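Hyaluronidase (Thermobaculum terrenum, PDB 5DIY) probably acts as a glycoside hydrolase family 84 enzyme that removes O-linked N-acetylglucosamine, a hexosaminidase activity carried by a TIM-barrel domain. Local coordinates at residues W221-P225 and I313-E317; Y270-Q274 and S287-A291; N136-Q141 and Y176-L180. All blocks are in the same frame, centred on the assembly; numbering follows the deposited sequence.

All three contacts belong to a TIM barrel and its additions, but only interaction 1 touches the bound sugar. It meets NAG directly through W221 and N223 and ties the seventh barrel strand to the loop 313-317. Interaction 2 is nested within the chain loop that interaction 1 closes. Their centres lie 15 Å apart, and Y240 bridges them, since it bonds to D222 and T271 and meets the F272 ring edge-to-face. Interaction 3 closes earlier in the chain, its centre 28 Å from that of interaction 1 and 38 Å from that of interaction 2. Its Y176 side chain is about 9 Å from that of D119, a residue that binds the sugar.

Interaction 1 of 3, residues W221-P225 and I313-E317; sequences WDNYP and ISCLE. With NAG (2-acetamido-2-deoxy-beta-D-glucopyranose), chain E.
The Y224 ring is held between two aliphatic groups: methyl CD1 of L316 stands over the centre of one face and CB of P225 over the centre of the other. The leucine methyl makes a CH-pi contact, its CD1 3.5 Å from the ring centroid and 5° off the normal. On the opposite face P225 CB sits 3.9 Å above the Y224 ring plane, the cis peptide bond joining the two residues having folded the proline back against the aromatic. Two further groups come in obliquely. C315 SG lies 4.1 Å from Y224 CD1 in a sulfur-aromatic contact, and S314 OG lies 3.7 Å from Y224 CE1. That hydroxyl oxygen also receives weak bonds from the backbone N atoms of L316 and E317, which tie together the turn that presents the leucine. With CG anti to the backbone N (chi1 -174°), the Y224 ring reaches across to the loop, and its OH is hydrogen-bonded to the carbonyl of G238.

The other flat group, the W221 indole, faces the ligand: NAG methyl C8 lies 3.4 Å above its plane, over the centre, and NAG O7 is 3.6 Å from W221 NE1. F191 meets this indole edge-to-face. N223, part of the N-acetylglucosamine site, is the centre of an inverse gamma turn between the two aromatics. The join between barrel strand and loop therefore depends on carbon and sulfur packing, with polar ends engaged elsewhere, whereas the neighbouring W221 supplies an apolar floor suited to the acetamido methyl of the sugar.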
loop_
_atom_site.group_PDB
_atom_site.type_symbol
_atom_site.label_atom_id
_atom_site.label_comp_id
_atom_site.label_asym_id
_atom_site.label_seq_id
_atom_site.Cartn_x
_atom_site.Cartn_y
_atom_site.Cartn_z
ATOM N N TRP C 221 -10.293 1.950 8.151
ATOM C CA TRP C 221 -9.177 1.045 7.901
ATOM C C TRP C 221 -8.659 1.516 6.554
ATOM O O TRP C 221 -9.205 1.150 5.523
ATOM C CB TRP C 221 -9.684 -0.405 7.824
ATOM C CG TRP C 221 -8.652 -1.481 7.578
ATOM C CD1 TRP C 221 -7.549 -1.419 6.765
ATOM C CD2 TRP C 221 -8.659 -2.801 8.133
ATOM N NE1 TRP C 221 -6.873 -2.607 6.798
ATOM C CE2 TRP C 221 -7.528 -3.475 7.624
ATOM C CE3 TRP C 221 -9.508 -3.477 9.018
ATOM C CZ2 TRP C 221 -7.220 -4.792 7.970
ATOM C CZ3 TRP C 221 -9.207 -4.788 9.359
ATOM C CH2 TRP C 221 -8.069 -5.432 8.837
ATOM N N ASP C 222 -7.618 2.338 6.553
ATOM C CA ASP C 222 -7.144 2.932 5.313
ATOM C C ASP C 222 -5.983 2.101 4.775
ATOM O O ASP C 222 -4.918 2.031 5.399
ATOM C CB ASP C 222 -6.742 4.393 5.532
ATOM C CG ASP C 222 -6.885 5.237 4.274
ATOM O OD1 ASP C 222 -7.110 4.680 3.179
ATOM O OD2 ASP C 222 -6.791 6.479 4.378
ATOM N N ASN C 223 -6.194 1.470 3.622
ATOM C CA ASN C 223 -5.219 0.555 3.033
ATOM C C ASN C 223 -4.187 1.299 2.198
ATOM O O ASN C 223 -4.126 1.157 0.973
ATOM C CB ASN C 223 -5.920 -0.522 2.189
ATOM C CG ASN C 223 -6.589 -1.589 3.028
ATOM O OD1 ASN C 223 -7.785 -1.829 2.903
ATOM N ND2 ASN C 223 -5.817 -2.268 3.846
ATOM N N TYR C 224 -3.392 2.105 2.890
ATOM C CA TYR C 224 -2.216 2.755 2.340
ATOM C C TYR C 224 -1.291 2.999 3.545
ATOM O O TYR C 224 -1.783 3.474 4.577
ATOM C CB TYR C 224 -2.574 4.082 1.641
ATOM C CG TYR C 224 -1.365 4.676 0.961
ATOM C CD1 TYR C 224 -0.976 4.247 -0.318
ATOM C CD2 TYR C 224 -0.563 5.607 1.613
ATOM C CE1 TYR C 224 0.165 4.755 -0.930
ATOM C CE2 TYR C 224 0.566 6.129 1.004
ATOM C CZ TYR C 224 0.931 5.693 -0.263
ATOM O OH TYR C 224 2.062 6.208 -0.840
ATOM N N PRO C 225 0.015 2.697 3.460
ATOM C CA PRO C 225 0.741 2.324 2.236
ATOM C C PRO C 225 0.790 0.833 1.837
ATOM O O PRO C 225 1.529 0.513 0.922
ATOM C CB PRO C 225 2.166 2.825 2.536
ATOM C CG PRO C 225 2.273 2.737 4.012
ATOM C CD PRO C 225 0.931 3.190 4.500
ATOM N N ILE C 313 3.228 4.921 -8.493
ATOM C CA ILE C 313 2.090 4.023 -8.697
ATOM C C ILE C 313 1.575 3.501 -7.346
ATOM O O ILE C 313 2.312 2.892 -6.567
ATOM C CB ILE C 313 2.387 2.839 -9.662
ATOM C CG1 ILE C 313 2.699 3.346 -11.076
ATOM C CG2 ILE C 313 1.186 1.894 -9.737
ATOM C CD1 ILE C 313 3.323 2.308 -11.990
ATOM N N SER C 314 0.305 3.781 -7.083
ATOM C CA SER C 314 -0.411 3.277 -5.912
ATOM C C SER C 314 -1.889 3.548 -6.130
ATOM O O SER C 314 -2.251 4.208 -7.102
ATOM C CB SER C 314 0.055 3.988 -4.635
ATOM O OG SER C 314 -0.413 5.323 -4.588
ATOM N N CYS C 315 -2.738 3.097 -5.211
ATOM C CA CYS C 315 -4.153 3.473 -5.233
ATOM C C CYS C 315 -4.365 5.002 -5.257
ATOM O O CYS C 315 -5.340 5.481 -5.828
ATOM C CB CYS C 315 -4.895 2.865 -4.036
ATOM S SG CYS C 315 -4.399 3.513 -2.419
ATOM N N LEU C 316 -3.452 5.750 -4.639
ATOM C CA LEU C 316 -3.513 7.217 -4.613
ATOM C C LEU C 316 -3.133 7.857 -5.955
ATOM O O LEU C 316 -3.652 8.912 -6.301
ATOM C CB LEU C 316 -2.604 7.773 -3.514
ATOM C CG LEU C 316 -2.854 7.277 -2.085
ATOM C CD1 LEU C 316 -1.848 7.881 -1.118
ATOM C CD2 LEU C 316 -4.273 7.590 -1.639
ATOM N N GLU C 317 -2.211 7.237 -6.690
ATOM C CA GLU C 317 -1.815 7.715 -8.014
ATOM C C GLU C 317 -1.739 6.519 -8.945
ATOM O O GLU C 317 -0.651 6.005 -9.190
ATOM C CB GLU C 317 -0.463 8.431 -7.959
ATOM C CG GLU C 317 -0.424 9.674 -7.088
ATOM C CD GLU C 317 -1.363 10.779 -7.545
ATOM O OE1 GLU C 317 -1.789 10.787 -8.720
ATOM O OE2 GLU C 317 -1.674 11.646 -6.711
HETATM C C1 NAG E . -7.909 -6.671 2.300
HETATM C C2 NAG E . -7.620 -7.005 3.777
HETATM C C3 NAG E . -6.253 -6.525 4.275
HETATM C C4 NAG E . -5.280 -6.396 3.116
HETATM C C5 NAG E . -5.810 -5.342 2.157
HETATM C C6 NAG E . -4.904 -5.135 0.932
HETATM C C7 NAG E . -9.080 -5.276 4.780
HETATM C C8 NAG E . -10.203 -5.049 5.753
HETATM N N2 NAG E . -8.696 -6.547 4.650
HETATM O O3 NAG E . -5.760 -7.455 5.246
HETATM O O4 NAG E . -4.003 -5.968 3.588
HETATM O O5 NAG E . -7.159 -5.585 1.745
HETATM O O6 NAG E . -4.639 -6.361 0.247
HETATM O O7 NAG E . -8.573 -4.354 4.154
#

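Interaction 2 of 3, residues Y270-Q274 and S287-A291; sequences YTFAQ and SWRQA
Q274 runs past S287 OG for most of its length and turns to Q290 at its OE1. Its CB lies 3.6 Å from S287 OG, and CG passes the same oxygen at 3.8 Å. Leaving CB anti to the carbonyl carbon (chi1 -70°) and running on extended, the chain brings its amide between the two partners. NE2 donates to S287 OG over 2.6 Å at 153°, with the oxygen almost in the amide plane, while OE1 comes within 2.7 Å of Q290 NE2 at an angle too poor for a hydrogen bond. An alanine here would take away the amide and is likely to leave S287 OG without this donor and a gap beside the Q290 side chain.

Beside these polar contacts the packing turns apolar. A291 CA lies over a face of the Y270 ring in a CH-pi contact, and A291 CB is 3.4 Å from Y270 CD1; T271 CG2 fits beside the backbone of S287 and W288. Segments 270-274 and 287-291 cross at 127°. F272 turns inward from helix 262-277 onto strand 251-256, the last of the barrel, as expected of a helix that follows its strand outside a TIM barrel; helix 284-296 packs against it.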
loop_
_atom_site.group_PDB
_atom_site.type_symbol
_atom_site.label_atom_id
_atom_site.label_comp_id
_atom_site.label_asym_id
_atom_site.label_seq_id
_atom_site.Cartn_x
_atom_site.Cartn_y
_atom_site.Cartn_z
ATOM N N TYR C 270 4.612 9.154 8.246
ATOM C CA TYR C 270 4.910 10.514 8.708
ATOM C C TYR C 270 3.890 11.508 8.151
ATOM O O TYR C 270 3.352 12.326 8.891
ATOM C CB TYR C 270 6.334 10.936 8.313
ATOM C CG TYR C 270 6.780 12.268 8.882
ATOM C CD1 TYR C 270 6.376 13.472 8.300
ATOM C CD2 TYR C 270 7.614 12.331 10.001
ATOM C CE1 TYR C 270 6.776 14.691 8.817
ATOM C CE2 TYR C 270 8.026 13.553 10.522
ATOM C CZ TYR C 270 7.605 14.728 9.925
ATOM O OH TYR C 270 8.000 15.952 10.423
ATOM N N THR C 271 3.623 11.421 6.849
ATOM C CA THR C 271 2.697 12.344 6.186
ATOM C C THR C 271 1.254 12.110 6.636
ATOM O O THR C 271 0.489 13.062 6.828
ATOM C CB THR C 271 2.804 12.283 4.642
ATOM O OG1 THR C 271 2.358 11.007 4.144
ATOM C CG2 THR C 271 4.237 12.554 4.191
ATOM N N PHE C 272 0.904 10.839 6.787
ATOM C CA PHE C 272 -0.370 10.416 7.367
ATOM C C PHE C 272 -0.592 11.053 8.743
ATOM O O PHE C 272 -1.646 11.636 8.985
ATOM C CB PHE C 272 -0.400 8.881 7.408
ATOM C CG PHE C 272 -1.502 8.280 8.239
ATOM C CD1 PHE C 272 -2.827 8.357 7.830
ATOM C CD2 PHE C 272 -1.204 7.570 9.403
ATOM C CE1 PHE C 272 -3.848 7.774 8.582
ATOM C CE2 PHE C 272 -2.216 6.983 10.160
ATOM C CZ PHE C 272 -3.543 7.083 9.747
ATOM N N ALA C 273 0.421 10.987 9.608
ATOM C CA ALA C 273 0.361 11.587 10.956
ATOM C C ALA C 273 0.198 13.110 10.946
ATOM O O ALA C 273 -0.534 13.664 11.770
ATOM C CB ALA C 273 1.594 11.203 11.762
ATOM N N GLN C 274 0.884 13.785 10.024
ATOM C CA GLN C 274 0.716 15.232 9.865
ATOM C C GLN C 274 -0.690 15.595 9.391
ATOM O O GLN C 274 -1.261 16.572 9.877
ATOM C CB GLN C 274 1.772 15.825 8.925
ATOM C CG GLN C 274 3.177 15.832 9.525
ATOM C CD GLN C 274 4.044 16.952 8.988
ATOM O OE1 GLN C 274 4.628 17.727 9.751
ATOM N NE2 GLN C 274 4.134 17.046 7.672
ATOM N N SER C 287 4.668 18.025 3.350
ATOM C CA SER C 287 4.776 16.991 4.373
ATOM C C SER C 287 5.798 15.928 3.990
ATOM O O SER C 287 6.624 15.529 4.812
ATOM C CB SER C 287 3.416 16.340 4.616
ATOM O OG SER C 287 3.472 15.492 5.745
ATOM N N TRP C 288 5.737 15.483 2.737
ATOM C CA TRP C 288 6.663 14.475 2.225
ATOM C C TRP C 288 8.127 14.933 2.296
ATOM O O TRP C 288 9.000 14.135 2.632
ATOM C CB TRP C 288 6.287 14.082 0.798
ATOM C CG TRP C 288 6.929 12.830 0.324
ATOM C CD1 TRP C 288 6.510 11.551 0.552
ATOM C CD2 TRP C 288 8.106 12.733 -0.479
ATOM N NE1 TRP C 288 7.359 10.653 -0.055
ATOM C CE2 TRP C 288 8.348 11.352 -0.699
ATOM C CE3 TRP C 288 8.980 13.674 -1.041
ATOM C CZ2 TRP C 288 9.426 10.892 -1.453
ATOM C CZ3 TRP C 288 10.061 13.216 -1.790
ATOM C CH2 TRP C 288 10.269 11.831 -1.992
ATOM N N ARG C 289 8.382 16.213 2.015
ATOM C CA ARG C 289 9.747 16.781 2.074
ATOM C C ARG C 289 10.280 16.918 3.500
ATOM O O ARG C 289 11.455 16.646 3.751
ATOM C CB ARG C 289 9.809 18.141 1.366
ATOM C CG ARG C 289 9.620 18.038 -0.138
ATOM C CD ARG C 289 9.309 19.390 -0.769
ATOM N NE ARG C 289 10.388 20.352 -0.544
ATOM C CZ ARG C 289 11.563 20.368 -1.187
ATOM N NH1 ARG C 289 11.855 19.474 -2.132
ATOM N NH2 ARG C 289 12.466 21.297 -0.874
ATOM N N GLN C 290 9.428 17.348 4.429
ATOM C CA GLN C 290 9.798 17.359 5.846
ATOM C C GLN C 290 10.047 15.932 6.360
ATOM O O GLN C 290 10.983 15.705 7.134
ATOM C CB GLN C 290 8.739 18.061 6.701
ATOM C CG GLN C 290 9.238 18.422 8.094
ATOM C CD GLN C 290 8.273 19.312 8.855
ATOM O OE1 GLN C 290 8.591 20.462 9.168
ATOM N NE2 GLN C 290 7.084 18.786 9.155
ATOM N N ALA C 291 9.214 14.985 5.922
ATOM C CA ALA C 291 9.392 13.565 6.244
ATOM C C ALA C 291 10.756 13.044 5.797
ATOM O O ALA C 291 11.480 12.449 6.599
ATOM C CB ALA C 291 8.289 12.725 5.613
#

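Interaction 3 of 3, residues N136-Q141 and Y176-L180; sequences NLAEAQ and YLRIL
Q141 and Y176 meet at the buried side of this helix pair, where the tyrosine hydroxyl donates to Q141 OE1 over 2.6 Å. The hydrogen bond lies in the carbonyl plane, on a lone pair of OE1, with a C=O...donor angle of 140°, and the amide stands nearly upright to the phenol ring. With Y176 CG anti to the backbone N (chi1 167°), the ring reaches out beside helix 137-153 and carries OH to the glutamine. Both partners are gripped a second time by T166, whose backbone N bonds to Y176 OH and whose OG1 bonds to Q141 NE2; this fixes which way round the amide sits.

Packing is close around A138, whose CB is 3.6 Å from Y176 CD2 and equally 3.6 Å from I179 CG2. L180 CD1 adds to it from the next turn, 3.6 Å from A138 O. L137 CD1 touches Y176 CE2 more distantly, at 3.9 Å.

Toward the partly exposed side the contact thins. I179 CD1 meets the side-chain amide of N136, the N-cap residue, coming at it from the opposite direction, and I179 CG2 is 4.2 Å from E139 CG. The E139 carboxylate turns instead to the backbone N of S135 and makes a long, weak ion pair with R183.

Segments 137-141 and 176-180 run roughly parallel, 27° apart with axes 8.8 Å from each other. Helix 137-153 follows barrel strand 113-117 and leads into strand 160-164, which is followed in turn by helix 175-183, so the contact joins consecutive outer helices of the TIM barrel.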
loop_
_atom_site.group_PDB
_atom_site.type_symbol
_atom_site.label_atom_id
_atom_site.label_comp_id
_atom_site.label_asym_id
_atom_site.label_seq_id
_atom_site.Cartn_x
_atom_site.Cartn_y
_atom_site.Cartn_z
ATOM N N ASN C 136 -29.442 -14.181 7.934
ATOM C CA ASN C 136 -28.282 -13.762 7.134
ATOM C C ASN C 136 -27.026 -13.472 7.978
ATOM O O ASN C 136 -27.074 -13.498 9.213
ATOM C CB ASN C 136 -28.657 -12.561 6.243
ATOM C CG ASN C 136 -29.393 -11.469 6.999
ATOM O OD1 ASN C 136 -30.563 -11.204 6.746
ATOM N ND2 ASN C 136 -28.712 -10.829 7.921
ATOM N N LEU C 137 -25.915 -13.219 7.287
ATOM C CA LEU C 137 -24.591 -12.997 7.895
ATOM C C LEU C 137 -24.602 -11.866 8.914
ATOM O O LEU C 137 -24.094 -12.013 10.021
ATOM C CB LEU C 137 -23.546 -12.664 6.806
ATOM C CG LEU C 137 -22.132 -13.261 6.839
ATOM C CD1 LEU C 137 -21.151 -12.279 6.213
ATOM C CD2 LEU C 137 -21.651 -13.676 8.218
ATOM N N ALA C 138 -25.173 -10.733 8.517
ATOM C CA ALA C 138 -25.250 -9.539 9.371
ATOM C C ALA C 138 -25.922 -9.799 10.716
ATOM O O ALA C 138 -25.490 -9.267 11.732
ATOM C CB ALA C 138 -25.955 -8.401 8.639
ATOM N N GLU C 139 -26.953 -10.645 10.722
ATOM C CA GLU C 139 -27.700 -10.977 11.944
ATOM C C GLU C 139 -26.868 -11.869 12.854
ATOM O O GLU C 139 -26.834 -11.667 14.072
ATOM C CB GLU C 139 -29.035 -11.673 11.621
ATOM C CG GLU C 139 -30.205 -10.720 11.416
ATOM C CD GLU C 139 -31.501 -11.425 11.015
ATOM O OE1 GLU C 139 -32.391 -10.740 10.467
ATOM O OE2 GLU C 139 -31.641 -12.652 11.240
ATOM N N ALA C 140 -26.214 -12.864 12.258
ATOM C CA ALA C 140 -25.365 -13.790 13.004
ATOM C C ALA C 140 -24.231 -13.025 13.681
ATOM O O ALA C 140 -24.032 -13.145 14.886
ATOM C CB ALA C 140 -24.804 -14.860 12.080
ATOM N N GLN C 141 -23.522 -12.222 12.887
ATOM C CA GLN C 141 -22.409 -11.398 13.370
ATOM C C GLN C 141 -22.826 -10.415 14.463
ATOM O O GLN C 141 -22.144 -10.296 15.485
ATOM C CB GLN C 141 -21.776 -10.627 12.205
ATOM C CG GLN C 141 -20.993 -11.521 11.260
ATOM C CD GLN C 141 -20.472 -10.798 10.034
ATOM O OE1 GLN C 141 -20.847 -9.661 9.756
ATOM N NE2 GLN C 141 -19.588 -11.458 9.298
ATOM N N TYR C 176 -26.843 -5.585 4.156
ATOM C CA TYR C 176 -25.952 -6.079 5.206
ATOM C C TYR C 176 -25.494 -4.951 6.164
ATOM O O TYR C 176 -25.584 -5.096 7.383
ATOM C CB TYR C 176 -24.748 -6.795 4.557
ATOM C CG TYR C 176 -23.596 -7.087 5.490
ATOM C CD1 TYR C 176 -22.649 -6.101 5.775
ATOM C CD2 TYR C 176 -23.431 -8.345 6.071
ATOM C CE1 TYR C 176 -21.592 -6.352 6.628
ATOM C CE2 TYR C 176 -22.365 -8.605 6.923
ATOM C CZ TYR C 176 -21.452 -7.598 7.199
ATOM O OH TYR C 176 -20.391 -7.819 8.046
ATOM N N LEU C 177 -25.014 -3.843 5.603
ATOM C CA LEU C 177 -24.542 -2.694 6.395
ATOM C C LEU C 177 -25.658 -2.015 7.199
ATOM O O LEU C 177 -25.434 -1.580 8.334
ATOM C CB LEU C 177 -23.880 -1.654 5.493
ATOM C CG LEU C 177 -22.573 -2.084 4.827
ATOM C CD1 LEU C 177 -22.180 -1.094 3.741
ATOM C CD2 LEU C 177 -21.464 -2.234 5.866
ATOM N N ARG C 178 -26.844 -1.915 6.597
ATOM C CA ARG C 178 -28.026 -1.359 7.277
ATOM C C ARG C 178 -28.491 -2.249 8.433
ATOM O O ARG C 178 -28.853 -1.743 9.498
ATOM C CB ARG C 178 -29.166 -1.119 6.279
ATOM C CG ARG C 178 -29.089 0.221 5.541
ATOM C CD ARG C 178 -29.511 0.125 4.073
ATOM N NE ARG C 178 -30.671 -0.754 3.876
ATOM C CZ ARG C 178 -31.000 -1.374 2.738
ATOM N NH1 ARG C 178 -30.285 -1.230 1.620
ATOM N NH2 ARG C 178 -32.075 -2.156 2.718
ATOM N N ILE C 179 -28.461 -3.566 8.234
ATOM C CA ILE C 179 -28.784 -4.522 9.298
ATOM C C ILE C 179 -27.764 -4.408 10.429
ATOM O O ILE C 179 -28.126 -4.429 11.603
ATOM C CB ILE C 179 -28.823 -5.986 8.786
ATOM C CG1 ILE C 179 -29.966 -6.187 7.781
ATOM C CG2 ILE C 179 -28.987 -6.969 9.946
ATOM C CD1 ILE C 179 -29.759 -7.371 6.853
ATOM N N LEU C 180 -26.491 -4.286 10.064
ATOM C CA LEU C 180 -25.411 -4.198 11.050
ATOM C C LEU C 180 -25.527 -2.917 11.894
ATOM O O LEU C 180 -25.336 -2.954 13.109
ATOM C CB LEU C 180 -24.040 -4.264 10.353
ATOM C CG LEU C 180 -22.919 -5.081 10.984
ATOM C CD1 LEU C 180 -23.280 -6.557 11.097
ATOM C CD2 LEU C 180 -21.662 -4.898 10.146
#